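Local atomic coordinates of pullulanase (Bacillus acidopullulyticus, PDB entry 2WAN), a protein that hydrolyses the alpha-1,6-glucosidic linkages of pullulan, a debranching activity that probably also serves on starch-derived polysaccharides. Residues 377-381 with 391-396; 714-719 with 838-844; 740-744 with 756-760. One frame throughout, in Å; residues are numbered along the deposited sequence.

Interaction 1 (377-381 with 391-396); sequences YYLYQ and AVDPYA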
ATOM      1  N   TYR A 377       6.943  13.570  30.236  1.00 11.45           N
ATOM      2  CA  TYR A 377       7.286  13.682  28.816  1.00 13.76           C
ATOM      3  C   TYR A 377       8.738  13.282  28.602  1.00 13.07           C
ATOM      4  O   TYR A 377       9.564  13.365  29.528  1.00 13.21           O
ATOM      5  CB  TYR A 377       7.022  15.102  28.291  1.00 11.31           C
ATOM      6  CG  TYR A 377       5.556  15.486  28.356  1.00 11.36           C
ATOM      7  CD1 TYR A 377       4.992  16.026  29.533  1.00 10.99           C
ATOM      8  CD2 TYR A 377       4.718  15.275  27.259  1.00 12.86           C
ATOM      9  CE1 TYR A 377       3.641  16.372  29.598  1.00 14.94           C
ATOM     10  CE2 TYR A 377       3.357  15.612  27.321  1.00 13.34           C
ATOM     11  CZ  TYR A 377       2.825  16.162  28.484  1.00 16.54           C
ATOM     12  OH  TYR A 377       1.480  16.496  28.520  1.00 13.03           O
ATOM     13  N   TYR A 378       9.067  12.828  27.398  1.00 12.39           N
ATOM     14  CA  TYR A 378      10.447  12.427  27.153  1.00 10.88           C
ATOM     15  C   TYR A 378      10.876  12.542  25.700  1.00 14.09           C
ATOM     16  O   TYR A 378      10.049  12.640  24.773  1.00 13.55           O
ATOM     17  CB  TYR A 378      10.713  10.993  27.636  1.00 13.48           C
ATOM     18  CG  TYR A 378      10.154   9.843  26.780  1.00 10.59           C
ATOM     19  CD1 TYR A 378       8.780   9.593  26.716  1.00 10.93           C
ATOM     20  CD2 TYR A 378      11.018   8.988  26.072  1.00 13.74           C
ATOM     21  CE1 TYR A 378       8.274   8.530  25.962  1.00 14.43           C
ATOM     22  CE2 TYR A 378      10.522   7.910  25.312  1.00 13.41           C
ATOM     23  CZ  TYR A 378       9.150   7.690  25.275  1.00 15.26           C
ATOM     24  OH  TYR A 378       8.637   6.641  24.573  1.00 14.21           O
ATOM     25  N   LEU A 379      12.191  12.575  25.536  1.00 13.06           N
ATOM     26  CA  LEU A 379      12.838  12.536  24.230  1.00 13.44           C
ATOM     27  C   LEU A 379      14.061  11.656  24.348  1.00 14.47           C
ATOM     28  O   LEU A 379      14.602  11.467  25.465  1.00 15.14           O
ATOM     29  CB  LEU A 379      13.306  13.930  23.813  1.00 12.88           C
ATOM     30  CG  LEU A 379      12.250  14.953  23.386  1.00 13.69           C
ATOM     31  CD1 LEU A 379      12.850  16.348  23.264  1.00 14.73           C
ATOM     32  CD2 LEU A 379      11.584  14.512  22.067  1.00 12.05           C
ATOM     33  N   TYR A 380      14.499  11.113  23.209  1.00 13.05           N
ATOM     34  CA  TYR A 380      15.849  10.517  23.104  1.00 12.69           C
ATOM     35  C   TYR A 380      16.828  11.522  22.523  1.00 16.31           C
ATOM     36  O   TYR A 380      16.521  12.224  21.566  1.00 14.75           O
ATOM     37  CB  TYR A 380      15.851   9.237  22.241  1.00 12.35           C
ATOM     38  CG  TYR A 380      14.969   8.127  22.778  1.00 14.44           C
ATOM     39  CD1 TYR A 380      15.131   7.643  24.086  1.00 15.44           C
ATOM     40  CD2 TYR A 380      13.993   7.531  21.970  1.00 13.36           C
ATOM     41  CE1 TYR A 380      14.323   6.617  24.579  1.00 16.98           C
ATOM     42  CE2 TYR A 380      13.205   6.487  22.446  1.00 11.19           C
ATOM     43  CZ  TYR A 380      13.360   6.052  23.755  1.00 15.47           C
ATOM     44  OH  TYR A 380      12.572   5.040  24.239  1.00 14.69           O
ATOM     45  N   GLN A 381      18.017  11.579  23.116  1.00 15.87           N
ATOM     46  CA  GLN A 381      19.091  12.398  22.591  1.00 16.83           C
ATOM     47  C   GLN A 381      20.137  11.453  21.999  1.00 16.45           C
ATOM     48  O   GLN A 381      20.739  10.638  22.708  1.00 17.31           O
ATOM     49  CB  GLN A 381      19.661  13.286  23.692  1.00 18.18           C
ATOM     50  CG  GLN A 381      20.738  14.260  23.185  1.00 20.88           C
ATOM     51  CD  GLN A 381      21.247  15.174  24.285  1.00 27.22           C
ATOM     52  OE1 GLN A 381      20.901  16.347  24.335  1.00 31.83           O
ATOM     53  NE2 GLN A 381      22.046  14.626  25.184  1.00 34.07           N
ATOM     54  N   ALA A 391      14.961  13.239  19.461  1.00 14.65           N
ATOM     55  CA  ALA A 391      13.881  12.625  18.680  1.00 12.66           C
ATOM     56  C   ALA A 391      12.783  12.130  19.615  1.00 14.54           C
ATOM     57  O   ALA A 391      13.042  11.713  20.754  1.00 13.78           O
ATOM     58  CB  ALA A 391      14.423  11.481  17.830  1.00 12.07           C
ATOM     59  N   VAL A 392      11.550  12.220  19.132  1.00 12.07           N
ATOM     60  CA  VAL A 392      10.411  11.573  19.781  1.00 12.54           C
ATOM     61  C   VAL A 392      10.499  10.068  19.479  1.00 12.23           C
ATOM     62  O   VAL A 392      10.816   9.659  18.354  1.00 12.50           O
ATOM     63  CB  VAL A 392       9.065  12.193  19.291  1.00 11.18           C
ATOM     64  CG1 VAL A 392       7.835  11.431  19.883  1.00 10.42           C
ATOM     65  CG2 VAL A 392       8.995  13.674  19.635  1.00 13.90           C
ATOM     66  N   ASP A 393      10.262   9.250  20.501  1.00 10.26           N
ATOM     67  CA  ASP A 393      10.206   7.809  20.352  1.00 11.85           C
ATOM     68  C   ASP A 393       9.210   7.420  19.240  1.00 11.45           C
ATOM     69  O   ASP A 393       8.033   7.739  19.358  1.00 11.85           O
ATOM     70  CB  ASP A 393       9.737   7.210  21.675  1.00 12.09           C
ATOM     71  CG  ASP A 393      10.003   5.720  21.786  1.00 13.91           C
ATOM     72  OD1 ASP A 393      10.102   5.043  20.750  1.00 13.81           O
ATOM     73  OD2 ASP A 393      10.142   5.221  22.942  1.00 13.79           O
ATOM     74  N   PRO A 394       9.673   6.716  18.179  1.00 12.46           N
ATOM     75  CA  PRO A 394       8.733   6.249  17.141  1.00 10.73           C
ATOM     76  C   PRO A 394       7.620   5.359  17.707  1.00 12.40           C
ATOM     77  O   PRO A 394       6.552   5.230  17.089  1.00 11.66           O
ATOM     78  CB  PRO A 394       9.633   5.434  16.201  1.00 11.70           C
ATOM     79  CG  PRO A 394      10.965   6.107  16.316  1.00 14.76           C
ATOM     80  CD  PRO A 394      11.068   6.391  17.812  1.00 11.73           C
ATOM     81  N   TYR A 395       7.878   4.756  18.866  1.00 12.01           N
ATOM     82  CA  TYR A 395       6.901   3.902  19.531  1.00 11.53           C
ATOM     83  C   TYR A 395       6.041   4.614  20.587  1.00 11.86           C
ATOM     84  O   TYR A 395       5.277   3.944  21.268  1.00 12.10           O
ATOM     85  CB  TYR A 395       7.602   2.684  20.170  1.00 13.66           C
ATOM     86  CG  TYR A 395       7.956   1.583  19.195  1.00 11.11           C
ATOM     87  CD1 TYR A 395       9.059   1.707  18.337  1.00 15.55           C
ATOM     88  CD2 TYR A 395       7.178   0.413  19.118  1.00 10.71           C
ATOM     89  CE1 TYR A 395       9.401   0.689  17.430  1.00 11.75           C
ATOM     90  CE2 TYR A 395       7.505  -0.616  18.209  1.00 10.54           C
ATOM     91  CZ  TYR A 395       8.628  -0.464  17.374  1.00 12.72           C
ATOM     92  OH  TYR A 395       8.947  -1.438  16.459  1.00 13.49           O
ATOM     93  N   ALA A 396       6.167   5.940  20.739  1.00 10.35           N
ATOM     94  CA  ALA A 396       5.361   6.675  21.720  1.00 11.92           C
ATOM     95  C   ALA A 396       3.871   6.462  21.442  1.00 12.39           C
ATOM     96  O   ALA A 396       3.456   6.446  20.270  1.00 12.10           O
ATOM     97  CB  ALA A 396       5.678   8.192  21.666  1.00 13.09           C
TER
HETATM   98  O   HOH W   1       9.619  10.333  23.147  1.00 12.18           O
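This contact is the open end of an antiparallel beta hairpin, away from its connecting turn, reinforced by a buried carboxylate that receives two tyrosine hydroxyls. It lies in the carbohydrate-binding module 48 region, where strand 377-383 pairs with strand 388-391 and the chain then leaves the sheet. The last rung is the hydrogen-bonded pair Tyr380 and Ala391, whose CA atoms are 5.3 Å apart: Tyr380 N to Ala391 O is 2.9 Å and Ala391 N to Tyr380 O is 2.8 Å. One step further on, direct pairing gives way to a water, which donates to Tyr378 O and accepts from Asp393 N, both at 2.9 Å.

Tyr378 and Tyr380, two residues apart on the strand, send their rings the same way. Their OH atoms donate to Asp393 OD2 at 2.6 Å from Tyr378 and 2.8 Å from Tyr380. Meanwhile Leu379 CD2 meets Val392 CG2 at 3.6 Å. Beyond the hairpin, Asp393 begins a type I turn closed by Ala396 N to Asp393 O (2.9 Å), and Val392 N bonds Asp564 of helix 564-568.

Asp393 OD1 accepts Tyr395 N at 2.9 Å, an Asx turn. With both carboxylate oxygens acting as acceptors, for three donors in all, the chemistry is consistent with a deprotonated Asp393 whose buried charge is met by hydrogen bonds from strand and turn alike.

Interaction 2 (714-719 with 838-844); sequences VIGSIQ and IKQNLTF. With SO4 (sulfate ion), chain L.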
ATOM      1  N   VAL A 714     -18.093  -8.457 -12.337  1.00  8.74           N
ATOM      2  CA  VAL A 714     -19.245  -9.164 -11.735  1.00  8.89           C
ATOM      3  C   VAL A 714     -18.801 -10.490 -11.087  1.00 10.38           C
ATOM      4  O   VAL A 714     -19.280 -10.858 -10.017  1.00 11.92           O
ATOM      5  CB  VAL A 714     -20.383  -9.423 -12.790  1.00  8.92           C
ATOM      6  CG1 VAL A 714     -21.289 -10.566 -12.343  1.00  8.58           C
ATOM      7  CG2 VAL A 714     -21.198  -8.149 -13.056  1.00 11.27           C
ATOM      8  N   ILE A 715     -17.869 -11.194 -11.725  1.00  9.89           N
ATOM      9  CA  ILE A 715     -17.437 -12.491 -11.189  1.00  9.66           C
ATOM     10  C   ILE A 715     -16.301 -12.381 -10.153  1.00 10.28           C
ATOM     11  O   ILE A 715     -15.617 -13.363  -9.873  1.00 11.00           O
ATOM     12  CB  ILE A 715     -17.080 -13.517 -12.314  1.00  9.92           C
ATOM     13  CG1 ILE A 715     -15.884 -13.064 -13.144  1.00 11.35           C
ATOM     14  CG2 ILE A 715     -18.297 -13.773 -13.216  1.00 11.67           C
ATOM     15  CD1 ILE A 715     -15.378 -14.175 -14.106  1.00 12.83           C
ATOM     16  N   GLY A 716     -16.134 -11.193  -9.568  1.00 10.00           N
ATOM     17  CA  GLY A 716     -15.147 -10.981  -8.510  1.00  9.13           C
ATOM     18  C   GLY A 716     -13.724 -11.080  -9.013  1.00  9.93           C
ATOM     19  O   GLY A 716     -12.839 -11.477  -8.249  1.00 12.75           O
ATOM     20  N   SER A 717     -13.526 -10.761 -10.298  1.00 10.15           N
ATOM     21  CA  SER A 717     -12.206 -10.622 -10.921  1.00 11.62           C
ATOM     22  C   SER A 717     -11.359 -11.895 -11.016  1.00 11.94           C
ATOM     23  O   SER A 717     -10.153 -11.814 -11.271  1.00 12.25           O
ATOM     24  CB  SER A 717     -11.427  -9.495 -10.236  1.00 11.67           C
ATOM     25  OG  SER A 717     -12.109  -8.269 -10.455  1.00 12.12           O
ATOM     26  N   ILE A 718     -12.006 -13.043 -10.834  1.00 12.23           N
ATOM     27  CA  ILE A 718     -11.312 -14.348 -10.757  1.00 12.36           C
ATOM     28  C   ILE A 718     -10.680 -14.792 -12.085  1.00 14.97           C
ATOM     29  O   ILE A 718      -9.862 -15.718 -12.111  1.00 15.63           O
ATOM     30  CB  ILE A 718     -12.243 -15.446 -10.215  1.00 11.46           C
ATOM     31  CG1 ILE A 718     -13.463 -15.628 -11.125  1.00 12.65           C
ATOM     32  CG2 ILE A 718     -12.656 -15.143  -8.728  1.00 13.25           C
ATOM     33  CD1 ILE A 718     -14.388 -16.807 -10.710  1.00 12.99           C
ATOM     34  N   GLN A 719     -11.049 -14.122 -13.176  1.00 14.52           N
ATOM     35  CA  GLN A 719     -10.417 -14.376 -14.480  1.00 16.33           C
ATOM     36  C   GLN A 719      -9.584 -13.184 -14.926  1.00 19.33           C
ATOM     37  O   GLN A 719      -9.110 -13.152 -16.056  1.00 21.97           O
ATOM     38  CB  GLN A 719     -11.472 -14.703 -15.547  1.00 17.79           C
ATOM     39  CG  GLN A 719     -12.195 -16.004 -15.287  1.00 15.36           C
ATOM     40  CD  GLN A 719     -13.232 -16.313 -16.355  1.00 19.88           C
ATOM     41  OE1 GLN A 719     -14.004 -17.250 -16.213  1.00 27.95           O
ATOM     42  NE2 GLN A 719     -13.244 -15.530 -17.428  1.00 24.94           N
ATOM     43  N   ILE A 838     -18.244 -19.529  -7.563  1.00 11.83           N
ATOM     44  CA  ILE A 838     -18.712 -18.595  -8.608  1.00 11.84           C
ATOM     45  C   ILE A 838     -18.831 -19.315  -9.964  1.00 13.11           C
ATOM     46  O   ILE A 838     -19.830 -19.166 -10.683  1.00 13.27           O
ATOM     47  CB  ILE A 838     -17.805 -17.342  -8.702  1.00 12.99           C
ATOM     48  CG1 ILE A 838     -17.852 -16.549  -7.376  1.00 13.50           C
ATOM     49  CG2 ILE A 838     -18.193 -16.475  -9.908  1.00 11.05           C
ATOM     50  CD1 ILE A 838     -16.761 -15.452  -7.225  1.00 12.57           C
ATOM     51  N   LYS A 839     -17.831 -20.123 -10.313  1.00 14.12           N
ATOM     52  CA  LYS A 839     -17.880 -20.863 -11.580  0.50 14.08           C
ATOM     53  C   LYS A 839     -19.051 -21.856 -11.582  1.00 15.18           C
ATOM     54  O   LYS A 839     -19.677 -22.091 -12.613  1.00 17.56           O
ATOM     55  CB  LYS A 839     -16.548 -21.573 -11.835  0.50 14.32           C
ATOM     56  CG  LYS A 839     -15.385 -20.614 -12.086  0.50 16.88           C
ATOM     57  CD  LYS A 839     -14.045 -21.330 -11.943  0.50 22.04           C
ATOM     58  CE  LYS A 839     -12.897 -20.346 -11.790  0.50 22.83           C
ATOM     59  NZ  LYS A 839     -12.433 -19.785 -13.084  0.50 25.80           N
ATOM     60  N   GLN A 840     -19.357 -22.418 -10.416  1.00 15.02           N
ATOM     61  CA  GLN A 840     -20.459 -23.371 -10.292  1.00 15.15           C
ATOM     62  C   GLN A 840     -21.828 -22.704 -10.399  1.00 15.53           C
ATOM     63  O   GLN A 840     -22.750 -23.252 -11.028  1.00 15.60           O
ATOM     64  CB  GLN A 840     -20.347 -24.150  -8.976  1.00 20.26           C
ATOM     65  CG  GLN A 840     -21.509 -25.108  -8.689  1.00 26.50           C
ATOM     66  CD  GLN A 840     -21.613 -25.491  -7.212  1.00 41.96           C
ATOM     67  OE1 GLN A 840     -20.604 -25.745  -6.549  1.00 46.18           O
ATOM     68  NE2 GLN A 840     -22.843 -25.534  -6.692  1.00 47.51           N
ATOM     69  N   ASN A 841     -21.970 -21.520  -9.795  1.00 13.00           N
ATOM     70  CA  ASN A 841     -23.312 -20.968  -9.545  1.00 12.14           C
ATOM     71  C   ASN A 841     -23.704 -19.744 -10.366  1.00 11.68           C
ATOM     72  O   ASN A 841     -24.888 -19.399 -10.422  1.00 13.15           O
ATOM     73  CB  ASN A 841     -23.488 -20.595  -8.061  1.00 14.35           C
ATOM     74  CG  ASN A 841     -23.433 -21.785  -7.135  1.00 16.37           C
ATOM     75  OD1 ASN A 841     -23.861 -22.898  -7.482  1.00 15.59           O
ATOM     76  ND2 ASN A 841     -22.932 -21.550  -5.915  1.00 17.52           N
ATOM     77  N   LEU A 842     -22.731 -19.077 -10.973  1.00 11.68           N
ATOM     78  CA  LEU A 842     -23.030 -17.844 -11.725  1.00 12.07           C
ATOM     79  C   LEU A 842     -22.890 -18.087 -13.224  1.00 12.36           C
ATOM     80  O   LEU A 842     -21.845 -18.549 -13.707  1.00 13.51           O
ATOM     81  CB  LEU A 842     -22.130 -16.680 -11.263  1.00 12.72           C
ATOM     82  CG  LEU A 842     -22.400 -15.252 -11.799  1.00 11.94           C
ATOM     83  CD1 LEU A 842     -21.738 -14.188 -10.893  1.00 13.14           C
ATOM     84  CD2 LEU A 842     -21.924 -15.049 -13.242  1.00 13.09           C
ATOM     85  N   THR A 843     -23.954 -17.765 -13.954  1.00 12.21           N
ATOM     86  CA  THR A 843     -23.983 -17.895 -15.405  0.50 12.90           C
ATOM     87  C   THR A 843     -24.459 -16.572 -16.024  1.00 12.66           C
ATOM     88  O   THR A 843     -25.463 -16.021 -15.571  1.00 14.82           O
ATOM     89  CB  THR A 843     -24.938 -19.054 -15.811  0.50 13.16           C
ATOM     90  OG1 THR A 843     -24.542 -20.268 -15.150  0.50 11.96           O
ATOM     91  CG2 THR A 843     -24.945 -19.275 -17.325  0.50 12.22           C
ATOM     92  N   PHE A 844     -23.775 -16.094 -17.062  1.00 11.96           N
ATOM     93  CA  PHE A 844     -24.287 -14.959 -17.825  1.00 12.00           C
ATOM     94  C   PHE A 844     -25.375 -15.418 -18.796  1.00 14.63           C
ATOM     95  O   PHE A 844     -25.257 -16.486 -19.404  1.00 14.01           O
ATOM     96  CB  PHE A 844     -23.141 -14.245 -18.553  1.00 14.15           C
ATOM     97  CG  PHE A 844     -22.240 -13.489 -17.626  1.00 13.93           C
ATOM     98  CD1 PHE A 844     -22.661 -12.275 -17.081  1.00 13.66           C
ATOM     99  CD2 PHE A 844     -21.002 -14.011 -17.252  1.00 13.40           C
ATOM    100  CE1 PHE A 844     -21.868 -11.572 -16.191  1.00 11.28           C
ATOM    101  CE2 PHE A 844     -20.169 -13.313 -16.347  1.00 14.25           C
ATOM    102  CZ  PHE A 844     -20.596 -12.084 -15.816  1.00 10.60           C
TER
HETATM  103  S   SO4 L1932     -22.915 -23.711  -2.453  1.00 40.54           S
HETATM  104  O1  SO4 L1932     -23.555 -23.522  -1.146  1.00 38.57           O
HETATM  105  O2  SO4 L1932     -21.477 -23.929  -2.253  1.00 36.46           O
HETATM  106  O3  SO4 L1932     -23.149 -22.534  -3.279  1.00 28.91           O
HETATM  107  O4  SO4 L1932     -23.472 -24.876  -3.137  1.00 46.33           O
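Two changes of direction pack together here through apolar side chains: the end of helix 707-714 with its following turn, and the junction where helix 835-841 runs into strand 842-844. The first surface is shaped by a Schellman motif with Gly716 as its C-prime residue (phi 68°), overlapping a type I' turn from Ile715 to Ile718. That reversal turns the side chains of Ile715 and Ile718 to the same partner, Ile838.

Ile838 is the bump that fills the hollow of the turn. Its CG2 lies 4.0 Å from Ile715 CB and 3.9 Å from Ile718 CD1, while its CD1 reaches in to 3.6 Å from Ile715 O. Ile718 CD1 also rests on the aliphatic part of Lys839, 4.0 Å from its CE. In return, Ile715 CG2 fills the gap between alternate residues of the new strand, at 3.8 Å from Leu842 CD2 and 3.7 Å from Phe844 CE2. Val714 CG1 extends this row, 3.9 Å from both Leu842 CD1 and Phe844 CZ. Lys711 adds a cation-pi contact to the Phe844 ring.

The helix closes with Leu842 N to Ile838 O (2.9 Å). Away from the turn, Asn841 ND2 donates to O3 of a sulfate ion at 2.8 Å; the ion, probably from the crystallisation liquor, is also hydrogen-bonded to Asn861 N and Gln837 NE2.

Strand 842-844 pairs with strand 852-856, so the interlocking apolar surfaces join the loop before the seventh barrel strand to the C-terminal beta domain, an arrangement typical of alpha-amylase-type glycoside hydrolases.

Interaction 3 (740-744 with 756-760); sequences LWDKI and RIKMD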
ATOM      1  N   LEU A 740     -18.894  10.970  -7.552  1.00 12.74           N
ATOM      2  CA  LEU A 740     -19.580  10.488  -8.741  1.00 12.58           C
ATOM      3  C   LEU A 740     -20.529  11.534  -9.301  1.00 11.00           C
ATOM      4  O   LEU A 740     -20.633  11.667 -10.519  1.00 12.88           O
ATOM      5  CB  LEU A 740     -20.300   9.147  -8.495  1.00 11.31           C
ATOM      6  CG  LEU A 740     -20.751   8.427  -9.780  1.00 11.25           C
ATOM      7  CD1 LEU A 740     -19.594   8.290 -10.780  1.00 11.09           C
ATOM      8  CD2 LEU A 740     -21.384   7.044  -9.487  1.00 10.65           C
ATOM      9  N   TRP A 741     -21.183  12.298  -8.429  1.00 11.36           N
ATOM     10  CA  TRP A 741     -22.136  13.322  -8.884  1.00 12.28           C
ATOM     11  C   TRP A 741     -21.401  14.353  -9.749  1.00 13.38           C
ATOM     12  O   TRP A 741     -21.871  14.723 -10.836  1.00 12.70           O
ATOM     13  CB  TRP A 741     -22.880  13.989  -7.695  1.00 12.13           C
ATOM     14  CG  TRP A 741     -24.054  14.845  -8.146  1.00 12.74           C
ATOM     15  CD1 TRP A 741     -24.228  16.182  -7.942  1.00 13.46           C
ATOM     16  CD2 TRP A 741     -25.192  14.399  -8.911  1.00 11.94           C
ATOM     17  NE1 TRP A 741     -25.425  16.603  -8.518  1.00 13.68           N
ATOM     18  CE2 TRP A 741     -26.034  15.522  -9.108  1.00 11.84           C
ATOM     19  CE3 TRP A 741     -25.590  13.147  -9.431  1.00 10.51           C
ATOM     20  CZ2 TRP A 741     -27.246  15.443  -9.826  1.00 14.38           C
ATOM     21  CZ3 TRP A 741     -26.790  13.065 -10.138  1.00 12.38           C
ATOM     22  CH2 TRP A 741     -27.608  14.218 -10.332  1.00 12.66           C
ATOM     23  N   ASP A 742     -20.233  14.775  -9.270  1.00 11.89           N
ATOM     24  CA  ASP A 742     -19.397  15.750  -9.983  1.00 12.88           C
ATOM     25  C   ASP A 742     -18.835  15.151 -11.272  1.00 14.48           C
ATOM     26  O   ASP A 742     -18.789  15.826 -12.309  1.00 14.60           O
ATOM     27  CB  ASP A 742     -18.257  16.217  -9.083  1.00 12.29           C
ATOM     28  CG  ASP A 742     -18.726  17.129  -7.958  1.00 10.95           C
ATOM     29  OD1 ASP A 742     -19.936  17.410  -7.849  1.00 12.64           O
ATOM     30  OD2 ASP A 742     -17.870  17.576  -7.184  1.00 13.10           O
ATOM     31  N   LYS A 743     -18.396  13.897 -11.192  1.00 11.05           N
ATOM     32  CA  LYS A 743     -17.841  13.187 -12.357  1.00 13.10           C
ATOM     33  C   LYS A 743     -18.867  13.083 -13.485  1.00 12.37           C
ATOM     34  O   LYS A 743     -18.535  13.321 -14.651  1.00 12.64           O
ATOM     35  CB  LYS A 743     -17.360  11.785 -11.948  1.00 11.26           C
ATOM     36  CG  LYS A 743     -17.167  10.803 -13.094  1.00 12.26           C
ATOM     37  CD  LYS A 743     -16.039  11.210 -14.051  1.00 14.18           C
ATOM     38  CE  LYS A 743     -16.227  10.514 -15.396  1.00 14.18           C
ATOM     39  NZ  LYS A 743     -15.134  10.883 -16.379  1.00 15.89           N
ATOM     40  N   ILE A 744     -20.103  12.726 -13.129  1.00 11.58           N
ATOM     41  CA  ILE A 744     -21.156  12.552 -14.127  1.00 12.79           C
ATOM     42  C   ILE A 744     -21.574  13.918 -14.717  1.00 12.62           C
ATOM     43  O   ILE A 744     -21.905  14.005 -15.901  1.00 14.15           O
ATOM     44  CB  ILE A 744     -22.355  11.756 -13.577  1.00 12.96           C
ATOM     45  CG1 ILE A 744     -21.935  10.301 -13.285  1.00 12.22           C
ATOM     46  CG2 ILE A 744     -23.550  11.808 -14.584  1.00 11.56           C
ATOM     47  CD1 ILE A 744     -23.018   9.476 -12.610  1.00 13.24           C
ATOM     48  N   ARG A 756     -29.136  11.607 -14.784  1.00  9.59           N
ATOM     49  CA  ARG A 756     -27.838  11.544 -14.081  1.00 12.38           C
ATOM     50  C   ARG A 756     -27.969  10.822 -12.733  1.00 11.74           C
ATOM     51  O   ARG A 756     -27.063  10.059 -12.351  1.00 10.53           O
ATOM     52  CB  ARG A 756     -27.197  12.938 -13.981  1.00 13.53           C
ATOM     53  CG  ARG A 756     -26.668  13.408 -15.362  1.00 14.05           C
ATOM     54  CD  ARG A 756     -25.977  14.778 -15.307  1.00 14.45           C
ATOM     55  NE  ARG A 756     -26.917  15.893 -15.201  1.00 18.20           N
ATOM     56  CZ  ARG A 756     -27.077  16.650 -14.120  1.00 17.44           C
ATOM     57  NH1 ARG A 756     -26.369  16.406 -13.024  1.00 13.85           N
ATOM     58  NH2 ARG A 756     -27.956  17.654 -14.131  1.00 16.57           N
ATOM     59  N   ILE A 757     -29.095  11.033 -12.041  1.00  9.86           N
ATOM     60  CA  ILE A 757     -29.370  10.281 -10.796  1.00 10.41           C
ATOM     61  C   ILE A 757     -29.428   8.770 -11.100  1.00 11.92           C
ATOM     62  O   ILE A 757     -28.819   7.938 -10.391  1.00 10.63           O
ATOM     63  CB  ILE A 757     -30.672  10.745 -10.099  1.00 10.47           C
ATOM     64  CG1 ILE A 757     -30.477  12.124  -9.456  1.00 11.21           C
ATOM     65  CG2 ILE A 757     -31.116   9.710  -9.061  1.00 13.01           C
ATOM     66  CD1 ILE A 757     -31.727  12.776  -8.942  1.00 14.00           C
ATOM     67  N   LYS A 758     -30.132   8.405 -12.174  1.00  9.87           N
ATOM     68  CA  LYS A 758     -30.200   6.996 -12.564  1.00  9.58           C
ATOM     69  C   LYS A 758     -28.831   6.386 -12.874  1.00 11.28           C
ATOM     70  O   LYS A 758     -28.561   5.252 -12.469  1.00 10.35           O
ATOM     71  CB  LYS A 758     -31.142   6.805 -13.766  1.00 10.04           C
ATOM     72  CG  LYS A 758     -32.599   7.115 -13.438  1.00 11.46           C
ATOM     73  CD  LYS A 758     -33.463   6.901 -14.681  1.00 15.03           C
ATOM     74  CE  LYS A 758     -34.934   7.129 -14.375  1.00 22.60           C
ATOM     75  NZ  LYS A 758     -35.723   7.009 -15.632  1.00 22.98           N
ATOM     76  N   MET A 759     -27.971   7.131 -13.577  1.00 10.52           N
ATOM     77  CA  MET A 759     -26.617   6.666 -13.905  1.00 11.01           C
ATOM     78  C   MET A 759     -25.760   6.441 -12.651  1.00  9.71           C
ATOM     79  O   MET A 759     -25.056   5.437 -12.557  1.00 10.73           O
ATOM     80  CB  MET A 759     -25.913   7.640 -14.843  1.00 12.42           C
ATOM     81  CG  MET A 759     -26.582   7.761 -16.204  1.00 11.73           C
ATOM     82  SD  MET A 759     -25.753   9.096 -17.135  1.00 13.18           S
ATOM     83  CE  MET A 759     -26.984   9.368 -18.449  1.00 11.22           C
ATOM     84  N   ASP A 760     -25.860   7.374 -11.710  1.00  9.29           N
ATOM     85  CA  ASP A 760     -25.137   7.303 -10.434  1.00 10.09           C
ATOM     86  C   ASP A 760     -25.596   6.041  -9.678  1.00  9.96           C
ATOM     87  O   ASP A 760     -24.772   5.222  -9.236  1.00  9.89           O
ATOM     88  CB  ASP A 760     -25.437   8.590  -9.626  1.00  8.60           C
ATOM     89  CG  ASP A 760     -24.610   8.699  -8.335  1.00 12.05           C
ATOM     90  OD1 ASP A 760     -24.562   7.729  -7.547  1.00 12.44           O
ATOM     91  OD2 ASP A 760     -24.013   9.780  -8.118  1.00 13.91           O
TER
HETATM   92  O   HOH W   2     -24.428  14.354 -12.093  1.00 12.49           O
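Helices 740-747 and 753-769 pack across each other obliquely, their short segments approaching to 10.1 Å between axes with N-to-C directions 125° apart. The nearest backbone points are Leu740 with Asp760 (CA to CA 6.6 Å) and Ile744 with Arg756 (6.8 Å).

Leu740 comes first, its CB 3.8 Å from Asp760 OD2, while its backbone N bonds Glu780. Trp741 has the greatest area covered by the opposite helix. The edge of its indole is directed at the Ile757-Asp760 side of that helix: Trp741 CH2 is 3.7 Å from Ile757 CG1, Trp741 CZ3 is 3.6 Å from Ile757 N, and Asp760 OD2 sits at the ring edge, 3.9 Å from Trp741 CE3. Arg756 NH1 approaches Trp741 CZ2 obliquely at 3.5 Å. A water links the same two residues, donating to Trp741 O at 2.9 Å and accepting from Arg756 NH1 at 3.0 Å; Arg756 NE is held by Asp751 O.

Asp742 and Lys743 point to other parts of the domain, Asp742 bonding Thr785, Lys786 and Gly788, and Lys743 bonding the carbonyls of Lys694 and Ala696. Ile744 returns to the interface: its CG2 covers Arg756 CG at 3.6 Å, and its CD1 lies 3.6 Å from Asp760 N and 4.1 Å from Met759 CB.

Both helices belong to the connection between barrel strands 728-730 and 773-777. Leu740 also touches Asp688 of helix 681-688, while Ile757 and Asp760 meet Val813 and Phe817 of helix 811-826, so the pair sits between neighbouring helices on the outside of the parallel barrel.

From the N terminus, interaction 1 comes first, closing a hairpin with nine residues between its segments in the carbohydrate-binding module region before the catalytic barrel begins. Interaction 2 opens much later, at 714-719, and spans 118 intervening residues that include the last two barrel strands; it ties the barrel to the C-terminal beta domain. Within that span lies interaction 3, a local closure of eleven residues joining consecutive helices between the seventh and eighth strands. None of the loops cross. The centres of interactions 2 and 3 are about 27 Å apart, whereas the centre of interaction 1 lies about 52 Å and about 49 Å from theirs, across the chain's centre from interaction 2.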